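Local structure of N5-Carboxyaminoimidazole ribonucleotide synthetase (Staphylococcus aureus subsp. aureus, 3ORQ) at the interface of chains A and B. The protein catalyses the ATP-dependent carboxylation of 5-aminoimidazole ribonucleotide with bicarbonate to give N5-carboxyaminoimidazole ribonucleotide in purine biosynthesis. Coordinates in Å, arbitrary orientation; residue numbers count along the deposited sequence, not the author numbering. Chains: chain A/B, N5-Carboxyaminoimidazole ribonucleotide synthetase.

Four patches of one two-fold interface join the two synthetase subunits of the deposited assembly. Measured between the centres of their C-alpha atoms, contacts 1 and 4 are nearest, about 12 Å apart, and share B:Phe330 of the 3-10 helix 327-332. Contacts 3 and 4 lie about 15 Å apart and share A:Gln32 and A:Lys33, at the end of helix 22-33. Contact 2 is about 17 Å from contact 1, 20 Å from contact 4 and 22 Å from contact 3. Each patch recurs with the chains exchanged, so N-terminal and C-terminal segments of each subunit both contribute to the interface, consistent with a dimer.

Contact 1: the interface of chains A and B. Residues chain A 8, 296, 301-304; chain B 330-332, 334.
The chain A loop 301-304, just past helix 290-298, lies against two short 3-10 helices of chain B, 327-332 and 334-336. Its main anchor is backbone to backbone: A:Ser302 N donates to B:Asn331 O at 2.9 Å, approaching in the plane of the carbonyl with 156° at the hydrogen. Serine suits this loop: a small side chain can let the backbones approach, while its hydroxyl OG, turned beside its own backbone N, adds a weak bond to the same oxygen. One water joins A:Ser302 O to B:Asn331 O, lying 3.0 Å from the latter, so this carbonyl has several partners. B:Asn331 holds CG in the crowded position between its backbone N and carbonyl carbon (chi1 70°). A:Gln301, bent at chi2, lies roughly perpendicular across it, CD 4.0 Å from B:Asn331 CB, with the two amide planes also nearly perpendicular. Rigid prolines fill the apolar end: B:Pro334 CG lies 3.7 Å from A:Pro304 CA as the rings cross obliquely, and A:Leu296 reaches in with CD1. A second water spans the polar tips, 2.7 Å from A:Ser302 OG and 2.6 Å from the amide nitrogen ND2 of B:Asn331.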
loop_
_atom_site.group_PDB
_atom_site.type_symbol
_atom_site.label_atom_id
_atom_site.label_comp_id
_atom_site.label_asym_id
_atom_site.label_seq_id
_atom_site.Cartn_x
_atom_site.Cartn_y
_atom_site.Cartn_z
ATOM N N LYS A 8 7.749 22.581 4.551
ATOM C CA LYS A 8 7.967 21.492 3.608
ATOM C C LYS A 8 8.873 20.476 4.274
ATOM O O LYS A 8 10.055 20.746 4.485
ATOM C CB LYS A 8 8.553 21.990 2.266
ATOM C CG LYS A 8 7.531 22.825 1.456
ATOM C CD LYS A 8 8.098 23.377 0.132
ATOM C CE LYS A 8 7.011 24.221 -0.588
ATOM N NZ LYS A 8 7.475 25.178 -1.644
ATOM N N LEU A 296 1.078 13.744 1.674
ATOM C CA LEU A 296 1.698 14.734 0.795
ATOM C C LEU A 296 1.336 16.136 1.279
ATOM O O LEU A 296 2.212 16.992 1.414
ATOM C CB LEU A 296 1.255 14.532 -0.675
ATOM C CG LEU A 296 1.890 13.380 -1.459
ATOM C CD1 LEU A 296 1.198 13.302 -2.795
ATOM C CD2 LEU A 296 3.452 13.544 -1.602
ATOM N N GLN A 301 4.078 18.914 0.668
ATOM C CA GLN A 301 4.534 18.609 -0.696
ATOM C C GLN A 301 3.516 19.090 -1.728
ATOM O O GLN A 301 2.383 19.395 -1.389
ATOM C CB GLN A 301 4.728 17.099 -0.886
ATOM C CG GLN A 301 5.520 16.350 0.261
ATOM C CD GLN A 301 6.898 16.825 0.374
ATOM O OE1 GLN A 301 7.703 16.639 -0.536
ATOM N NE2 GLN A 301 7.206 17.482 1.482
ATOM N N SER A 302 3.909 19.133 -2.985
ATOM C CA SER A 302 2.937 19.344 -4.072
ATOM C C SER A 302 1.986 18.171 -4.190
ATOM O O SER A 302 2.393 17.006 -3.928
ATOM C CB SER A 302 3.612 19.576 -5.422
ATOM O OG SER A 302 4.438 20.728 -5.334
ATOM N N LEU A 303 0.729 18.487 -4.566
ATOM C CA LEU A 303 -0.327 17.488 -4.710
ATOM C C LEU A 303 -0.476 17.268 -6.184
ATOM O O LEU A 303 -0.231 18.164 -6.948
ATOM C CB LEU A 303 -1.685 18.018 -4.173
ATOM C CG LEU A 303 -1.709 18.224 -2.651
ATOM C CD1 LEU A 303 -3.024 18.781 -2.135
ATOM C CD2 LEU A 303 -1.444 16.882 -2.000
ATOM N N PRO A 304 -0.890 16.056 -6.610
ATOM C CA PRO A 304 -1.168 15.908 -8.041
ATOM C C PRO A 304 -2.355 16.797 -8.391
ATOM O O PRO A 304 -3.232 16.978 -7.550
ATOM C CB PRO A 304 -1.544 14.459 -8.167
ATOM C CG PRO A 304 -2.064 14.098 -6.740
ATOM C CD PRO A 304 -1.124 14.824 -5.854
ATOM N N PHE B 330 12.022 16.377 -4.949
ATOM C CA PHE B 330 10.937 15.379 -4.756
ATOM C C PHE B 330 9.611 16.035 -4.455
ATOM O O PHE B 330 8.569 15.611 -4.942
ATOM C CB PHE B 330 11.274 14.374 -3.641
ATOM C CG PHE B 330 12.352 13.368 -4.032
ATOM C CD1 PHE B 330 12.685 13.177 -5.373
ATOM C CD2 PHE B 330 13.027 12.651 -3.074
ATOM C CE1 PHE B 330 13.678 12.232 -5.761
ATOM C CE2 PHE B 330 13.990 11.694 -3.450
ATOM C CZ PHE B 330 14.323 11.518 -4.797
ATOM N N ASN B 331 9.672 17.102 -3.677
ATOM C CA ASN B 331 8.485 17.845 -3.264
ATOM C C ASN B 331 7.637 18.369 -4.451
ATOM O O ASN B 331 6.442 18.563 -4.317
ATOM C CB ASN B 331 8.871 19.009 -2.339
ATOM C CG ASN B 331 9.607 20.124 -3.080
ATOM O OD1 ASN B 331 10.808 20.068 -3.248
ATOM N ND2 ASN B 331 8.866 21.132 -3.535
ATOM N N GLU B 332 8.271 18.562 -5.597
ATOM C CA GLU B 332 7.618 19.178 -6.740
ATOM C C GLU B 332 6.998 18.120 -7.643
ATOM O O GLU B 332 6.288 18.452 -8.606
ATOM C CB GLU B 332 8.655 19.986 -7.533
ATOM C CG GLU B 332 8.970 21.362 -6.927
ATOM C CD GLU B 332 10.404 21.808 -7.233
ATOM O OE1 GLU B 332 10.904 21.454 -8.326
ATOM O OE2 GLU B 332 11.060 22.446 -6.345
ATOM N N PRO B 334 4.747 14.897 -7.290
ATOM C CA PRO B 334 3.950 13.798 -6.755
ATOM C C PRO B 334 3.851 12.652 -7.752
ATOM O O PRO B 334 3.654 11.483 -7.355
ATOM C CB PRO B 334 2.533 14.428 -6.604
ATOM C CG PRO B 334 2.529 15.613 -7.585
ATOM C CD PRO B 334 3.969 16.133 -7.453
HETATM O O HOH W 1 6.333 21.750 -3.698
HETATM O O HOH W 2 4.916 15.950 -4.282
#

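Contact 2: the interface of chains A and B. Residues chain A 284, 287, 308, 310; chain B 284, 310-311, 337, 358.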
loop_
_atom_site.group_PDB
_atom_site.type_symbol
_atom_site.label_atom_id
_atom_site.label_comp_id
_atom_site.label_asym_id
_atom_site.label_seq_id
_atom_site.Cartn_x
_atom_site.Cartn_y
_atom_site.Cartn_z
ATOM N N GLU A 284 -6.887 0.806 -4.124
ATOM C CA GLU A 284 -6.670 -0.080 -5.281
ATOM C C GLU A 284 -6.986 0.573 -6.629
ATOM O O GLU A 284 -6.358 0.240 -7.655
ATOM C CB GLU A 284 -7.501 -1.354 -5.147
ATOM C CG GLU A 284 -6.966 -2.374 -4.095
ATOM C CD GLU A 284 -7.327 -1.952 -2.701
ATOM O OE1 GLU A 284 -8.182 -1.052 -2.600
ATOM O OE2 GLU A 284 -6.741 -2.467 -1.719
ATOM N N ASP A 287 -4.652 6.279 -8.950
ATOM C CA ASP A 287 -3.196 6.348 -9.035
ATOM C C ASP A 287 -2.595 6.936 -7.755
ATOM O O ASP A 287 -1.363 6.891 -7.553
ATOM C CB ASP A 287 -2.754 7.134 -10.284
ATOM C CG ASP A 287 -3.477 8.479 -10.438
ATOM O OD1 ASP A 287 -4.401 8.783 -9.647
ATOM O OD2 ASP A 287 -3.128 9.247 -11.362
ATOM N N GLU A 308 -6.684 9.943 -11.061
ATOM C CA GLU A 308 -7.219 9.107 -12.136
ATOM C C GLU A 308 -7.856 7.905 -11.533
ATOM O O GLU A 308 -7.248 7.257 -10.695
ATOM C CB GLU A 308 -6.136 8.632 -13.105
ATOM C CG GLU A 308 -5.797 9.611 -14.179
ATOM C CD GLU A 308 -4.891 9.029 -15.266
ATOM O OE1 GLU A 308 -4.062 9.818 -15.800
ATOM O OE2 GLU A 308 -5.012 7.811 -15.597
ATOM N N LEU A 310 -8.193 4.392 -12.307
ATOM C CA LEU A 310 -7.582 3.363 -13.205
ATOM C C LEU A 310 -8.574 2.219 -13.519
ATOM O O LEU A 310 -8.581 1.658 -14.613
ATOM C CB LEU A 310 -6.308 2.811 -12.564
ATOM C CG LEU A 310 -5.267 3.889 -12.211
ATOM C CD1 LEU A 310 -4.053 3.329 -11.444
ATOM C CD2 LEU A 310 -4.811 4.670 -13.491
ATOM N N GLU B 284 2.054 0.307 -7.845
ATOM C CA GLU B 284 1.152 1.337 -8.350
ATOM C C GLU B 284 0.489 0.966 -9.676
ATOM O O GLU B 284 -0.588 1.459 -9.964
ATOM C CB GLU B 284 1.881 2.681 -8.505
ATOM C CG GLU B 284 2.179 3.395 -7.192
ATOM C CD GLU B 284 3.454 2.860 -6.520
ATOM O OE1 GLU B 284 4.249 2.142 -7.195
ATOM O OE2 GLU B 284 3.676 3.175 -5.327
ATOM N N LEU B 310 -2.734 -1.805 -15.134
ATOM C CA LEU B 310 -3.724 -0.723 -15.178
ATOM C C LEU B 310 -3.213 0.542 -15.897
ATOM O O LEU B 310 -3.990 1.276 -16.486
ATOM C CB LEU B 310 -4.171 -0.352 -13.750
ATOM C CG LEU B 310 -4.887 -1.482 -13.007
ATOM C CD1 LEU B 310 -5.152 -1.081 -11.600
ATOM C CD2 LEU B 310 -6.193 -1.844 -13.717
ATOM N N LYS B 311 -1.908 0.812 -15.792
ATOM C CA LYS B 311 -1.287 1.888 -16.496
ATOM C C LYS B 311 0.199 1.572 -16.662
ATOM O O LYS B 311 0.809 0.993 -15.742
ATOM C CB LYS B 311 -1.467 3.188 -15.726
ATOM C CG LYS B 311 -1.016 4.427 -16.504
ATOM C CD LYS B 311 -1.831 5.677 -16.124
ATOM C CE LYS B 311 -1.100 6.997 -16.591
ATOM N NZ LYS B 311 -1.704 8.128 -15.921
ATOM N N HIS B 337 5.725 9.145 -7.294
ATOM C CA HIS B 337 5.324 8.063 -6.395
ATOM C C HIS B 337 6.546 7.498 -5.655
ATOM O O HIS B 337 6.889 6.320 -5.803
ATOM C CB HIS B 337 4.624 6.947 -7.166
ATOM C CG HIS B 337 3.320 7.354 -7.769
ATOM N ND1 HIS B 337 3.155 7.557 -9.127
ATOM C CD2 HIS B 337 2.109 7.580 -7.205
ATOM C CE1 HIS B 337 1.910 7.930 -9.364
ATOM N NE2 HIS B 337 1.252 7.937 -8.219
ATOM N N LEU B 358 3.926 6.409 -13.379
ATOM C CA LEU B 358 2.860 5.919 -14.252
ATOM C C LEU B 358 2.798 6.848 -15.431
ATOM O O LEU B 358 2.880 8.061 -15.256
ATOM C CB LEU B 358 1.526 5.985 -13.515
ATOM C CG LEU B 358 1.441 5.112 -12.283
ATOM C CD1 LEU B 358 0.011 5.080 -11.782
ATOM C CD2 LEU B 358 1.969 3.686 -12.607
#
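In this ATP-grasp enzyme of the PurK/PurT family, the innermost contact pairs a residue with its own copy: A:Leu310 and B:Leu310 meet through their CB atoms at 4.0 Å, as expected close to the two-fold axis. In both, CG stands anti to the carbonyl carbon, and the branched, uncharged leucine can face its twin without repulsion. Next to this pair, B:Lys311 swings CG anti to its backbone N (chi1 -171°) and lies roughly perpendicular across A:Leu310, its CD 4.1 Å from A:Leu310 CD2. The aliphatic stem thus touches the leucine at CD while the amine reaches a salt bridge, B:Lys311 NZ to A:Glu308 OE1 at 2.9 Å. The amine comes from above the carboxylate plane, and A:Glu308 is poorly ordered, so this bridge may be mobile. Further along, the imidazole of B:His337 points NE2 at the backbone oxygen A:Asp287 O, 2.9 Å away, in a weak, bent hydrogen bond (129° at the hydrogen). B:Leu358, ending strand 351-358, sets CD1 3.8 Å from A:Asp287 CB. Behind these contacts, A:Asp287 ties its own chain together: with CG in the crowded position (chi1 49°), its carboxylate OD1 accepts from A:Glu308 N at 2.9 Å, which should steady the backbone that carries the bridging glutamate. Its other oxygen, OD2, stays 4.9 Å from B:Lys311 NZ, where its charge could still favour the protonated amine.

Contact 3: the interface of chains A and B. Residues chain A 29, 32-33, 51-54; chain B 25, 29, 32, 51-53.
Helix 22-33 of the preATP-grasp domain packs beside its copy from the other subunit, together with the 3-10 helices 50-52. The tight core is a reciprocal glutamine clasp. A:Gln32 NE2 donates to B:Tyr51 O at 3.0 Å and also to its own A:Val52 O at 2.8 Å, both acceptors close to its amide plane, which fixes the rotation of the amide. B:Gln32 repeats this towards A:Tyr51 O, with 171° at the hydrogen. In each case the N-H meets the carbonyl from above its plane. A glutamine suits the place because one NH2 can serve both chains, while B:Val52 CG1 packs 3.7 Å from A:Gln32 CD. B:Tyr51 lies roughly perpendicular across A:His54, putting CB 3.9 Å above the imidazole, over its centre. Between the helices A:Gln29 and B:Gln29 run antiparallel alongside one another. Here the fit is doubtful: a weak bond runs from B:Gln29 NE2 to A:Gln29 OE1, yet that oxygen lies 3.0 Å from the acceptor B:Gln29 O, a clash that would be relieved if the amide ends of both glutamines were exchanged. The looser margin is watered. A:Gln32 OE1 reaches B:Tyr51 N, and B:Gln32 OE1 reaches A:Tyr51 N, each through a water. B:Lys25, extended with CG anti to its backbone N, offers NZ to A:Gln32 O at 2.8 Å, where its charge may suit the carbonyl end of the helix, and this NZ lies 2.7 Å from a water shared with A:Lys33 O.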
loop_
_atom_site.group_PDB
_atom_site.type_symbol
_atom_site.label_atom_id
_atom_site.label_comp_id
_atom_site.label_asym_id
_atom_site.label_seq_id
_atom_site.Cartn_x
_atom_site.Cartn_y
_atom_site.Cartn_z
ATOM N N GLN A 29 0.804 3.548 7.150
ATOM C CA GLN A 29 1.362 2.713 6.067
ATOM C C GLN A 29 1.819 3.541 4.879
ATOM O O GLN A 29 2.903 3.299 4.340
ATOM C CB GLN A 29 0.400 1.607 5.648
ATOM C CG GLN A 29 0.227 0.568 6.793
ATOM C CD GLN A 29 -0.458 -0.732 6.339
ATOM O OE1 GLN A 29 0.209 -1.658 5.952
ATOM N NE2 GLN A 29 -1.802 -0.760 6.336
ATOM N N GLN A 32 5.036 5.457 6.068
ATOM C CA GLN A 32 6.277 4.633 6.127
ATOM C C GLN A 32 6.797 4.276 4.733
ATOM O O GLN A 32 7.995 4.372 4.447
ATOM C CB GLN A 32 6.057 3.396 6.994
ATOM C CG GLN A 32 6.131 3.745 8.503
ATOM C CD GLN A 32 6.637 2.611 9.290
ATOM O OE1 GLN A 32 7.701 2.052 8.971
ATOM N NE2 GLN A 32 5.892 2.213 10.326
ATOM N N LYS A 33 5.895 3.900 3.830
ATOM C CA LYS A 33 6.247 3.754 2.422
ATOM C C LYS A 33 7.050 4.978 1.837
ATOM O O LYS A 33 8.010 4.783 1.130
ATOM C CB LYS A 33 4.973 3.588 1.592
ATOM C CG LYS A 33 5.229 3.666 0.075
ATOM C CD LYS A 33 3.927 3.497 -0.649
ATOM C CE LYS A 33 2.984 4.681 -0.384
ATOM N NZ LYS A 33 1.752 4.557 -1.199
ATOM N N TYR A 51 1.340 -1.266 15.442
ATOM C CA TYR A 51 2.536 -1.898 14.841
ATOM C C TYR A 51 2.895 -1.469 13.423
ATOM O O TYR A 51 3.640 -2.168 12.744
ATOM C CB TYR A 51 2.409 -3.424 14.954
ATOM C CG TYR A 51 2.239 -3.840 16.394
ATOM C CD1 TYR A 51 3.334 -3.940 17.239
ATOM C CD2 TYR A 51 0.974 -4.047 16.920
ATOM C CE1 TYR A 51 3.180 -4.311 18.597
ATOM C CE2 TYR A 51 0.794 -4.428 18.253
ATOM C CZ TYR A 51 1.900 -4.560 19.077
ATOM O OH TYR A 51 1.705 -4.894 20.379
ATOM N N VAL A 52 2.324 -0.349 12.958
ATOM C CA VAL A 52 2.884 0.358 11.817
ATOM C C VAL A 52 3.355 1.792 12.207
ATOM O O VAL A 52 3.340 2.735 11.378
ATOM C CB VAL A 52 1.863 0.385 10.658
ATOM C CG1 VAL A 52 1.705 -1.000 10.068
ATOM C CG2 VAL A 52 0.520 0.926 11.108
ATOM N N ALA A 53 3.725 1.946 13.493
ATOM C CA ALA A 53 4.331 3.181 14.028
ATOM C C ALA A 53 5.719 2.905 14.583
ATOM O O ALA A 53 5.972 1.816 15.055
ATOM C CB ALA A 53 3.492 3.732 15.106
ATOM N N HIS A 54 6.623 3.875 14.495
ATOM C CA HIS A 54 7.923 3.783 15.142
ATOM C C HIS A 54 7.764 3.891 16.622
ATOM O O HIS A 54 8.479 3.254 17.368
ATOM C CB HIS A 54 8.852 4.905 14.652
ATOM C CG HIS A 54 9.286 4.717 13.235
ATOM N ND1 HIS A 54 8.442 4.953 12.182
ATOM C CD2 HIS A 54 10.433 4.248 12.694
ATOM C CE1 HIS A 54 9.057 4.667 11.043
ATOM N NE2 HIS A 54 10.267 4.246 11.324
ATOM N N LYS B 25 10.244 -5.372 4.173
ATOM C CA LYS B 25 9.363 -4.270 4.589
ATOM C C LYS B 25 8.112 -4.292 3.731
ATOM O O LYS B 25 6.990 -4.156 4.257
ATOM C CB LYS B 25 10.052 -2.902 4.400
ATOM C CG LYS B 25 9.159 -1.688 4.694
ATOM C CD LYS B 25 9.919 -0.350 4.371
ATOM C CE LYS B 25 9.111 0.894 4.783
ATOM N NZ LYS B 25 9.668 2.130 4.193
ATOM N N GLN B 29 4.118 -4.877 4.933
ATOM C CA GLN B 29 3.056 -3.887 4.722
ATOM C C GLN B 29 1.816 -4.515 4.104
ATOM O O GLN B 29 0.711 -4.193 4.519
ATOM C CB GLN B 29 3.562 -2.722 3.844
ATOM C CG GLN B 29 4.566 -1.807 4.563
ATOM C CD GLN B 29 3.996 -0.476 4.811
ATOM O OE1 GLN B 29 4.558 0.540 4.418
ATOM N NE2 GLN B 29 2.820 -0.457 5.479
ATOM N N GLN B 32 0.292 -6.871 6.862
ATOM C CA GLN B 32 -0.482 -6.117 7.839
ATOM C C GLN B 32 -1.762 -5.530 7.270
ATOM O O GLN B 32 -2.787 -5.539 7.926
ATOM C CB GLN B 32 0.368 -5.052 8.500
ATOM C CG GLN B 32 1.225 -5.640 9.607
ATOM C CD GLN B 32 1.464 -4.636 10.658
ATOM O OE1 GLN B 32 0.501 -4.061 11.222
ATOM N NE2 GLN B 32 2.740 -4.361 10.923
ATOM N N TYR B 51 9.744 -1.469 11.935
ATOM C CA TYR B 51 8.561 -0.850 12.523
ATOM C C TYR B 51 7.315 -1.063 11.698
ATOM O O TYR B 51 6.334 -0.343 11.854
ATOM C CB TYR B 51 8.816 0.647 12.785
ATOM C CG TYR B 51 9.958 0.840 13.729
ATOM C CD1 TYR B 51 9.797 0.601 15.110
ATOM C CD2 TYR B 51 11.217 1.194 13.253
ATOM C CE1 TYR B 51 10.873 0.764 16.007
ATOM C CE2 TYR B 51 12.315 1.326 14.130
ATOM C CZ TYR B 51 12.127 1.135 15.501
ATOM O OH TYR B 51 13.209 1.284 16.356
ATOM N N VAL B 52 7.348 -2.043 10.797
ATOM C CA VAL B 52 6.095 -2.568 10.286
ATOM C C VAL B 52 5.952 -4.032 10.661
ATOM O O VAL B 52 5.365 -4.812 9.909
ATOM C CB VAL B 52 5.937 -2.344 8.759
ATOM C CG1 VAL B 52 5.678 -0.895 8.465
ATOM C CG2 VAL B 52 7.166 -2.804 7.976
ATOM N N ALA B 53 6.517 -4.416 11.807
ATOM C CA ALA B 53 6.437 -5.816 12.296
ATOM C C ALA B 53 5.859 -5.800 13.676
ATOM O O ALA B 53 6.159 -4.900 14.424
ATOM C CB ALA B 53 7.855 -6.484 12.381
HETATM O O HOH W 3 9.494 2.337 1.508
HETATM O O HOH W 4 -0.493 -2.419 13.399
HETATM O O HOH W 5 9.940 0.259 9.608
#

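Contact 4: the interface of chains A and B. Residues chain A 11, 32-35; chain B 323, 327, 330, 340, 346.
The backbone oxygen A:Lys33 O is the best-held polar atom, gripped by at least two partners: a water and, across the interface, B:Ile340 N at 3.0 Å. The N-H arrives in the carbonyl plane, with 148° at the hydrogen, and pins the strand to the helix end. A:Gly35 follows with a left-handed backbone; having no side chain, it lets B:Ile340 CB come within 3.8 Å of its CA, while A:Met34, a selenomethionine, turns its backbone oxygen towards the same isoleucine. The branches of B:Ile340 then spread over A:Phe11. CG2, anti to the backbone N, sits over one ring face, 3.9 Å from the centroid and offset towards the rim, a CH-pi contact; CG1 lies 4.0 Å from A:Phe11 CD2. A broad flat ring suits a branched partner, and A:Phe11 reaches it with CG in the crowded position (chi1 64°). Its far tip CZ lies 3.5 Å from B:Glu327 OE1, with ring and carboxylate planes 25° apart. That carboxylate is held by B:Arg346 end-on, NH2 to OE1 at 2.8 Å and NH1 to OE2 at 3.0 Å, so its charge is probably balanced beside the aromatic ring. B:Leu323 CB supports one guanidinium face. In the fold, the loop after helix 22-33 meets strand 338-340, while A:Phe11 reaches towards helix 320-326 and the 3-10 helix 327-332 of chain B.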
loop_
_atom_site.group_PDB
_atom_site.type_symbol
_atom_site.label_atom_id
_atom_site.label_comp_id
_atom_site.label_asym_id
_atom_site.label_seq_id
_atom_site.Cartn_x
_atom_site.Cartn_y
_atom_site.Cartn_z
ATOM N N PHE A 11 11.542 13.413 3.542
ATOM C CA PHE A 11 11.528 12.082 4.093
ATOM C C PHE A 11 12.510 12.048 5.251
ATOM O O PHE A 11 13.520 12.783 5.241
ATOM C CB PHE A 11 11.859 11.013 3.032
ATOM C CG PHE A 11 13.260 11.127 2.462
ATOM C CD1 PHE A 11 14.367 10.691 3.191
ATOM C CD2 PHE A 11 13.464 11.674 1.198
ATOM C CE1 PHE A 11 15.649 10.774 2.652
ATOM C CE2 PHE A 11 14.750 11.742 0.641
ATOM C CZ PHE A 11 15.827 11.309 1.351
ATOM N N GLN A 32 5.036 5.457 6.068
ATOM C CA GLN A 32 6.277 4.633 6.127
ATOM C C GLN A 32 6.797 4.276 4.733
ATOM O O GLN A 32 7.995 4.372 4.447
ATOM C CB GLN A 32 6.057 3.396 6.994
ATOM C CG GLN A 32 6.131 3.745 8.503
ATOM C CD GLN A 32 6.637 2.611 9.290
ATOM O OE1 GLN A 32 7.701 2.052 8.971
ATOM N NE2 GLN A 32 5.892 2.213 10.326
ATOM N N LYS A 33 5.895 3.900 3.830
ATOM C CA LYS A 33 6.247 3.754 2.422
ATOM C C LYS A 33 7.050 4.978 1.837
ATOM O O LYS A 33 8.010 4.783 1.130
ATOM C CB LYS A 33 4.973 3.588 1.592
ATOM C CG LYS A 33 5.229 3.666 0.075
ATOM C CD LYS A 33 3.927 3.497 -0.649
ATOM C CE LYS A 33 2.984 4.681 -0.384
ATOM N NZ LYS A 33 1.752 4.557 -1.199
HETATM N N MSE A 34 6.607 6.201 2.121
HETATM C CA MSE A 34 7.281 7.430 1.657
HETATM C C MSE A 34 8.523 7.798 2.469
HETATM O O MSE A 34 9.195 8.788 2.163
HETATM C CB MSE A 34 6.306 8.622 1.675
HETATM C CG MSE A 34 5.299 8.593 0.546
HETATM SE SE MSE A 34 3.903 9.964 0.690
HETATM C CE MSE A 34 2.711 9.105 -0.612
ATOM N N GLY A 35 8.811 7.039 3.518
ATOM C CA GLY A 35 10.038 7.285 4.299
ATOM C C GLY A 35 9.915 8.297 5.445
ATOM O O GLY A 35 10.924 8.846 5.874
ATOM N N LEU B 323 19.752 10.103 -4.611
ATOM C CA LEU B 323 19.232 10.996 -3.592
ATOM C C LEU B 323 20.065 12.280 -3.546
ATOM O O LEU B 323 19.523 13.379 -3.569
ATOM C CB LEU B 323 19.191 10.320 -2.209
ATOM C CG LEU B 323 18.278 9.095 -2.047
ATOM C CD1 LEU B 323 18.240 8.588 -0.563
ATOM C CD2 LEU B 323 16.868 9.363 -2.553
ATOM N N GLU B 327 17.064 14.669 -4.365
ATOM C CA GLU B 327 16.127 14.716 -3.232
ATOM C C GLU B 327 15.467 16.091 -3.059
ATOM O O GLU B 327 14.302 16.205 -2.607
ATOM C CB GLU B 327 16.799 14.260 -1.916
ATOM C CG GLU B 327 18.005 15.107 -1.528
ATOM C CD GLU B 327 18.753 14.556 -0.298
ATOM O OE1 GLU B 327 18.138 13.816 0.512
ATOM O OE2 GLU B 327 19.935 14.892 -0.139
ATOM N N PHE B 330 12.022 16.377 -4.949
ATOM C CA PHE B 330 10.937 15.379 -4.756
ATOM C C PHE B 330 9.611 16.035 -4.455
ATOM O O PHE B 330 8.569 15.611 -4.942
ATOM C CB PHE B 330 11.274 14.374 -3.641
ATOM C CG PHE B 330 12.352 13.368 -4.032
ATOM C CD1 PHE B 330 12.685 13.177 -5.373
ATOM C CD2 PHE B 330 13.027 12.651 -3.074
ATOM C CE1 PHE B 330 13.678 12.232 -5.761
ATOM C CE2 PHE B 330 13.990 11.694 -3.450
ATOM C CZ PHE B 330 14.323 11.518 -4.797
ATOM N N ILE B 340 10.682 5.571 -0.054
ATOM C CA ILE B 340 11.991 5.789 0.540
ATOM C C ILE B 340 12.065 4.766 1.647
ATOM O O ILE B 340 11.183 4.726 2.499
ATOM C CB ILE B 340 12.109 7.219 1.075
ATOM C CG1 ILE B 340 11.971 8.232 -0.075
ATOM C CG2 ILE B 340 13.420 7.443 1.862
ATOM C CD1 ILE B 340 13.189 8.194 -1.026
ATOM N N ARG B 346 23.244 6.507 4.272
ATOM C CA ARG B 346 23.271 6.658 2.821
ATOM C C ARG B 346 24.645 6.311 2.264
ATOM O O ARG B 346 25.634 6.754 2.814
ATOM C CB ARG B 346 22.887 8.085 2.384
ATOM C CG ARG B 346 22.700 8.198 0.859
ATOM C CD ARG B 346 22.313 9.632 0.375
ATOM N NE ARG B 346 21.174 10.154 1.105
ATOM C CZ ARG B 346 20.675 11.372 0.929
ATOM N NH1 ARG B 346 21.203 12.198 0.041
ATOM N NH2 ARG B 346 19.650 11.764 1.640
#